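Local coordinates for protein frutapin (Artocarpus altilis, PDB 5TQZ) that binds alpha-D-glucopyranose as a jacalin-related lectin and probably also recognises mannose, at residues 35-40 against 138-143; 12-17 against 93-98. All coordinates share one frame; numbering follows the deposited sequence.

Contact 1. Residues 35-40 against 138-143. With GLC (alpha-D-glucopyranose), chain E.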
loop_
_atom_site.group_PDB
_atom_site.type_symbol
_atom_site.label_atom_id
_atom_site.label_comp_id
_atom_site.label_asym_id
_atom_site.label_seq_id
_atom_site.Cartn_x
_atom_site.Cartn_y
_atom_site.Cartn_z
ATOM N N LYS A 35 -3.991 0.916 -36.018
ATOM C CA LYS A 35 -4.755 1.111 -37.245
ATOM C C LYS A 35 -6.140 0.569 -36.904
ATOM O O LYS A 35 -6.853 1.217 -36.152
ATOM C CB LYS A 35 -3.957 0.405 -38.404
ATOM C CG LYS A 35 -4.489 0.515 -39.799
ATOM C CD LYS A 35 -4.856 1.921 -40.163
ATOM C CE LYS A 35 -5.550 1.892 -41.479
ATOM N NZ LYS A 35 -5.698 3.182 -42.209
ATOM N N GLU A 36 -6.469 -0.617 -37.335
ATOM C CA GLU A 36 -7.725 -1.313 -36.926
ATOM C C GLU A 36 -7.700 -1.719 -35.488
ATOM O O GLU A 36 -8.772 -1.875 -34.956
ATOM C CB GLU A 36 -7.921 -2.594 -37.692
ATOM C CG GLU A 36 -8.038 -2.415 -39.153
ATOM C CD GLU A 36 -6.744 -2.512 -39.980
ATOM O OE1 GLU A 36 -5.572 -2.451 -39.521
ATOM O OE2 GLU A 36 -6.988 -2.540 -41.202
ATOM N N ALA A 37 -6.506 -2.085 -34.951
ATOM C CA ALA A 37 -6.275 -2.437 -33.602
ATOM C C ALA A 37 -5.030 -1.746 -33.075
ATOM O O ALA A 37 -4.389 -0.909 -33.851
ATOM C CB ALA A 37 -6.117 -3.978 -33.550
ATOM N N ILE A 38 -4.703 -2.027 -31.799
ATOM C CA ILE A 38 -3.389 -1.637 -31.216
ATOM C C ILE A 38 -2.252 -2.645 -31.585
ATOM O O ILE A 38 -2.399 -3.841 -31.371
ATOM C CB ILE A 38 -3.483 -1.435 -29.731
ATOM C CG1 ILE A 38 -4.545 -0.379 -29.325
ATOM C CG2 ILE A 38 -2.154 -0.998 -29.159
ATOM C CD1 ILE A 38 -4.311 1.015 -29.895
ATOM N N GLY A 39 -1.169 -2.115 -32.161
ATOM C CA GLY A 39 0.009 -2.869 -32.487
ATOM C C GLY A 39 1.080 -2.863 -31.341
ATOM O O GLY A 39 1.028 -3.680 -30.324
ATOM N N SER A 40 2.078 -1.996 -31.535
ATOM C CA SER A 40 3.085 -1.708 -30.554
ATOM C C SER A 40 2.569 -0.985 -29.327
ATOM O O SER A 40 1.597 -0.306 -29.329
ATOM C CB SER A 40 4.115 -0.803 -31.236
ATOM O OG SER A 40 4.661 -1.275 -32.372
ATOM N N GLY A 138 1.368 -10.303 -29.604
ATOM C CA GLY A 138 1.832 -11.107 -30.739
ATOM C C GLY A 138 2.223 -10.271 -31.932
ATOM O O GLY A 138 3.250 -9.674 -31.919
ATOM N N ASP A 139 1.456 -10.307 -33.024
ATOM C CA ASP A 139 1.548 -9.181 -33.977
ATOM C C ASP A 139 0.830 -8.046 -33.499
ATOM O O ASP A 139 1.028 -6.938 -34.012
ATOM C CB ASP A 139 0.964 -9.593 -35.311
ATOM C CG ASP A 139 1.887 -10.490 -36.051
ATOM O OD1 ASP A 139 3.058 -10.027 -36.205
ATOM O OD2 ASP A 139 1.476 -11.644 -36.392
ATOM N N LEU A 140 -0.012 -8.231 -32.514
ATOM C CA LEU A 140 -0.914 -7.195 -31.977
ATOM C C LEU A 140 -0.843 -7.229 -30.453
ATOM O O LEU A 140 -0.313 -8.189 -29.818
ATOM C CB LEU A 140 -2.444 -7.431 -32.342
ATOM C CG LEU A 140 -2.673 -7.214 -33.826
ATOM C CD1 LEU A 140 -3.945 -7.802 -34.144
ATOM C CD2 LEU A 140 -2.725 -5.789 -34.323
ATOM N N LEU A 141 -1.369 -6.172 -29.882
ATOM C CA LEU A 141 -1.608 -6.068 -28.368
ATOM C C LEU A 141 -2.787 -6.930 -28.057
ATOM O O LEU A 141 -3.936 -6.441 -28.210
ATOM C CB LEU A 141 -1.812 -4.666 -27.899
ATOM C CG LEU A 141 -1.893 -4.498 -26.345
ATOM C CD1 LEU A 141 -0.589 -4.944 -25.604
ATOM C CD2 LEU A 141 -2.338 -3.106 -25.878
ATOM N N ASP A 142 -2.597 -8.212 -27.718
ATOM C CA ASP A 142 -3.668 -9.068 -27.393
ATOM C C ASP A 142 -4.412 -8.657 -26.114
ATOM O O ASP A 142 -5.715 -8.821 -26.015
ATOM C CB ASP A 142 -3.184 -10.529 -27.222
ATOM C CG ASP A 142 -2.853 -11.138 -28.524
ATOM O OD1 ASP A 142 -1.770 -10.782 -28.959
ATOM O OD2 ASP A 142 -3.704 -11.809 -29.087
ATOM N N ALA A 143 -3.615 -8.256 -25.086
ATOM C CA ALA A 143 -4.190 -8.008 -23.738
ATOM C C ALA A 143 -3.468 -6.869 -23.047
ATOM O O ALA A 143 -2.277 -6.698 -23.352
ATOM C CB ALA A 143 -4.139 -9.248 -22.864
HETATM C C1 GLC E . 0.134 -13.369 -33.362
HETATM C C2 GLC E . -0.160 -14.687 -32.621
HETATM C C3 GLC E . -1.577 -14.757 -31.997
HETATM C C4 GLC E . -2.049 -13.400 -31.509
HETATM C C5 GLC E . -2.127 -12.537 -32.743
HETATM C C6 GLC E . -2.252 -11.073 -32.508
HETATM O O1 GLC E . 0.878 -13.220 -34.603
HETATM O O2 GLC E . 0.114 -15.911 -33.299
HETATM O O3 GLC E . -1.508 -15.652 -30.891
HETATM O O4 GLC E . -3.352 -13.529 -30.943
HETATM O O5 GLC E . -1.039 -12.660 -33.641
HETATM O O6 GLC E . -1.253 -10.609 -31.575
#

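Contact 2. Residues 12-17 against 93-98. With GLC (alpha-D-glucopyranose), chain E.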
loop_
_atom_site.group_PDB
_atom_site.type_symbol
_atom_site.label_atom_id
_atom_site.label_comp_id
_atom_site.label_asym_id
_atom_site.label_seq_id
_atom_site.Cartn_x
_atom_site.Cartn_y
_atom_site.Cartn_z
ATOM N N GLY A 12 -8.674 -8.197 -22.664
ATOM C CA GLY A 12 -8.281 -8.724 -23.974
ATOM C C GLY A 12 -8.221 -10.234 -23.842
ATOM O O GLY A 12 -8.884 -10.862 -22.975
ATOM N N GLY A 13 -7.476 -10.862 -24.715
ATOM C CA GLY A 13 -7.607 -12.252 -24.919
ATOM C C GLY A 13 -6.338 -12.988 -24.702
ATOM O O GLY A 13 -5.313 -12.389 -24.367
ATOM N N PRO A 14 -6.354 -14.306 -24.784
ATOM C CA PRO A 14 -5.179 -15.205 -24.339
ATOM C C PRO A 14 -4.149 -15.414 -25.425
ATOM O O PRO A 14 -3.120 -16.096 -25.291
ATOM C CB PRO A 14 -5.944 -16.464 -23.858
ATOM C CG PRO A 14 -6.960 -16.541 -24.894
ATOM C CD PRO A 14 -7.525 -15.157 -25.117
ATOM N N GLY A 15 -4.241 -14.715 -26.550
ATOM C CA GLY A 15 -3.215 -14.915 -27.645
ATOM C C GLY A 15 -1.871 -14.183 -27.414
ATOM O O GLY A 15 -1.758 -13.322 -26.476
ATOM N N GLY A 16 -0.956 -14.387 -28.362
ATOM C CA GLY A 16 0.373 -13.784 -28.384
ATOM C C GLY A 16 1.160 -14.339 -27.170
ATOM O O GLY A 16 0.774 -15.287 -26.609
ATOM N N ASN A 17 2.220 -13.654 -26.811
ATOM C CA ASN A 17 3.033 -14.006 -25.586
ATOM C C ASN A 17 2.907 -12.915 -24.505
ATOM O O ASN A 17 2.901 -11.694 -24.747
ATOM C CB ASN A 17 4.483 -14.194 -25.953
ATOM C CG ASN A 17 4.672 -15.092 -27.178
ATOM O OD1 ASN A 17 4.053 -16.104 -27.248
ATOM N ND2 ASN A 17 5.544 -14.762 -28.056
ATOM N N ARG A 93 -9.532 -15.995 -33.501
ATOM C CA ARG A 93 -10.071 -16.855 -32.425
ATOM C C ARG A 93 -10.167 -16.176 -31.149
ATOM O O ARG A 93 -10.910 -16.680 -30.365
ATOM C CB ARG A 93 -9.212 -18.119 -32.257
ATOM C CG ARG A 93 -9.101 -18.869 -33.456
ATOM C CD ARG A 93 -8.227 -20.127 -33.133
ATOM N NE ARG A 93 -8.480 -21.084 -34.073
ATOM C CZ ARG A 93 -9.256 -22.154 -33.902
ATOM N NH1 ARG A 93 -9.737 -22.429 -32.642
ATOM N NH2 ARG A 93 -9.304 -22.989 -34.829
ATOM N N THR A 94 -9.398 -15.068 -30.843
ATOM C CA THR A 94 -9.292 -14.550 -29.565
ATOM C C THR A 94 -9.345 -13.029 -29.681
ATOM O O THR A 94 -8.895 -12.489 -30.707
ATOM C CB THR A 94 -8.001 -15.108 -28.799
ATOM O OG1 THR A 94 -6.760 -14.927 -29.510
ATOM C CG2 THR A 94 -8.242 -16.554 -28.648
ATOM N N PRO A 95 -9.989 -12.348 -28.716
ATOM C CA PRO A 95 -9.985 -10.917 -28.723
ATOM C C PRO A 95 -8.649 -10.234 -28.482
ATOM O O PRO A 95 -7.816 -10.819 -27.899
ATOM C CB PRO A 95 -11.005 -10.508 -27.598
ATOM C CG PRO A 95 -11.011 -11.664 -26.730
ATOM C CD PRO A 95 -10.579 -12.904 -27.475
ATOM N N VAL A 96 -8.380 -9.119 -29.182
ATOM C CA VAL A 96 -7.213 -8.288 -28.967
ATOM C C VAL A 96 -7.656 -6.966 -28.507
ATOM O O VAL A 96 -8.852 -6.736 -28.514
ATOM C CB VAL A 96 -6.403 -8.161 -30.200
ATOM C CG1 VAL A 96 -6.034 -9.583 -30.720
ATOM C CG2 VAL A 96 -7.077 -7.342 -31.299
ATOM N N VAL A 97 -6.725 -6.036 -28.225
ATOM C CA VAL A 97 -7.137 -4.642 -27.816
ATOM C C VAL A 97 -7.264 -3.944 -29.135
ATOM O O VAL A 97 -6.227 -3.818 -29.874
ATOM C CB VAL A 97 -6.041 -4.091 -26.902
ATOM C CG1 VAL A 97 -6.369 -2.611 -26.554
ATOM C CG2 VAL A 97 -5.818 -5.019 -25.689
ATOM N N ARG A 98 -8.468 -3.588 -29.514
ATOM C CA ARG A 98 -8.802 -2.777 -30.671
ATOM C C ARG A 98 -8.579 -1.232 -30.614
ATOM O O ARG A 98 -8.315 -0.627 -31.608
ATOM C CB ARG A 98 -10.219 -3.037 -31.080
ATOM C CG ARG A 98 -10.505 -4.497 -31.515
ATOM C CD ARG A 98 -9.721 -5.088 -32.614
ATOM N NE ARG A 98 -9.981 -4.355 -33.841
ATOM C CZ ARG A 98 -11.057 -4.456 -34.633
ATOM N NH1 ARG A 98 -12.045 -5.317 -34.441
ATOM N NH2 ARG A 98 -11.173 -3.581 -35.610
HETATM C C1 GLC E . 0.134 -13.369 -33.362
HETATM C C2 GLC E . -0.160 -14.687 -32.621
HETATM C C3 GLC E . -1.577 -14.757 -31.997
HETATM C C4 GLC E . -2.049 -13.400 -31.509
HETATM C C5 GLC E . -2.127 -12.537 -32.743
HETATM C C6 GLC E . -2.252 -11.073 -32.508
HETATM O O1 GLC E . 0.878 -13.220 -34.603
HETATM O O2 GLC E . 0.114 -15.911 -33.299
HETATM O O3 GLC E . -1.508 -15.652 -30.891
HETATM O O4 GLC E . -3.352 -13.529 -30.943
HETATM O O5 GLC E . -1.039 -12.660 -33.641
HETATM O O6 GLC E . -1.253 -10.609 -31.575
HETATM O O HOH W 1 -5.937 -12.750 -28.015
#

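Contact 1. Residues 35-40 against 138-143
Ile38 and Leu141 lie side by side with their side chains pointing the same way, the CG2 branch of Ile38 resting 3.9 Å from CB of Leu141. With CG anti to the backbone N (chi1 -173°), Leu141 also brings its CD2 branch up to the Ile38 methyl. Alongside this pair the backbones join: Leu141 N donates to Ile38 O at 3.0 Å in a nearly straight bond, although the donor is tilted from the carbonyl plane. Leu140 reaches the 35-40 segment with one branch, CD2, which lies 3.9 Å from Ala37 CB and close to the Ile38 carbonyl. Leu140 thus stands between that segment and the glucose, since its CB and CD1 adjoin C6 of the sugar.

Leu140 N donates to GLC O6 at 2.8 Å. The carboxylate of Asp142 accepts from two hydroxyls: GLC O6 donates to OD1 at 2.7 Å. GLC O4 donates to OD2 at 2.6 Å. This is the Gly-x-x-x-Asp loop of jacalin-related lectins. The contact lies where three antiparallel sheets converge in a beta-prism: Val97 of strand 95-104 bonds through its backbone to both Ile38 and Leu141, linking strands 38-47 and 141-149 to the third sheet.

Contact 2. Residues 12-17 against 93-98
Pro14 meets Thr94 and Pro95 meets Gly13, each proline ring presenting its CD and CG atoms to its partner. Pro95 CG lies 3.9 Å from Gly13 CA. Pro14 CD is 3.7 Å from Thr94 CB, with the Thr94 methyl close to the same two ring atoms, so that the side chains cross at a slant. The rings themselves barely meet, Pro14 CD and Pro95 CD coming to 4.5 Å.

Beside these apolar contacts, Pro95 O is the main polar atom. Gly13 CA approaches Pro95 O at 3.3 Å in a CA-H...O contact, a close approach made possible by the bare backbone of glycine. The amide of Gly13 is near the same oxygen but badly angled, and that N-H is used in a backbone bond to Asp142 O.

No direct hydrogen bond joins 12-17 to 93-98, and a water supplies the link. It donates to Pro95 O at 2.7 Å. It accepts from Gly15 N and from Thr94 OG1, the latter at 2.8 Å. The Thr94 hydroxyl is set between its backbone N and carbonyl carbon (chi1 54°), while CG2 is left beside the N to meet Pro14.

The same loop also reaches the glucose. Gly16 N donates to GLC O3 at 2.9 Å with an N-H...acceptor angle of 161°, and Gly15 brings its CA to within 3.6 Å of GLC O4. The carbonyls of Gly15 and Gly16 are both held by Arg136. Chemically, the glycine-rich loop offers the glucose a backbone amide rather than a side chain. Its position is probably steadied by Arg136 of strand 127-137 and, through the shared water, by the 93-98 segment, making Thr94 and Pro95 probable second-shell partners of the site.

Overall arrangement
Both contacts touch the same glucose, and their centres are about 8 Å apart at one end of the prism. Contact 1 is buried, joining strands 38-47 and 141-149 by aliphatic branches and a direct backbone bond. Contact 2 lies at the surface, where the loop after strand 6-12 meets the 93-98 segment that leads into strand 95-104 through proline rings, glycine backbone and a water. They interlock: Val97 of contact 2 is the shared backbone partner of both segments of contact 1, and CG of the Asp142 carboxylate packs against Gly15 O. Segment 138-143 grips the sugar with both carboxylate and amide, whereas 12-17 contributes an amide alone, so recognition is divided between separate loops.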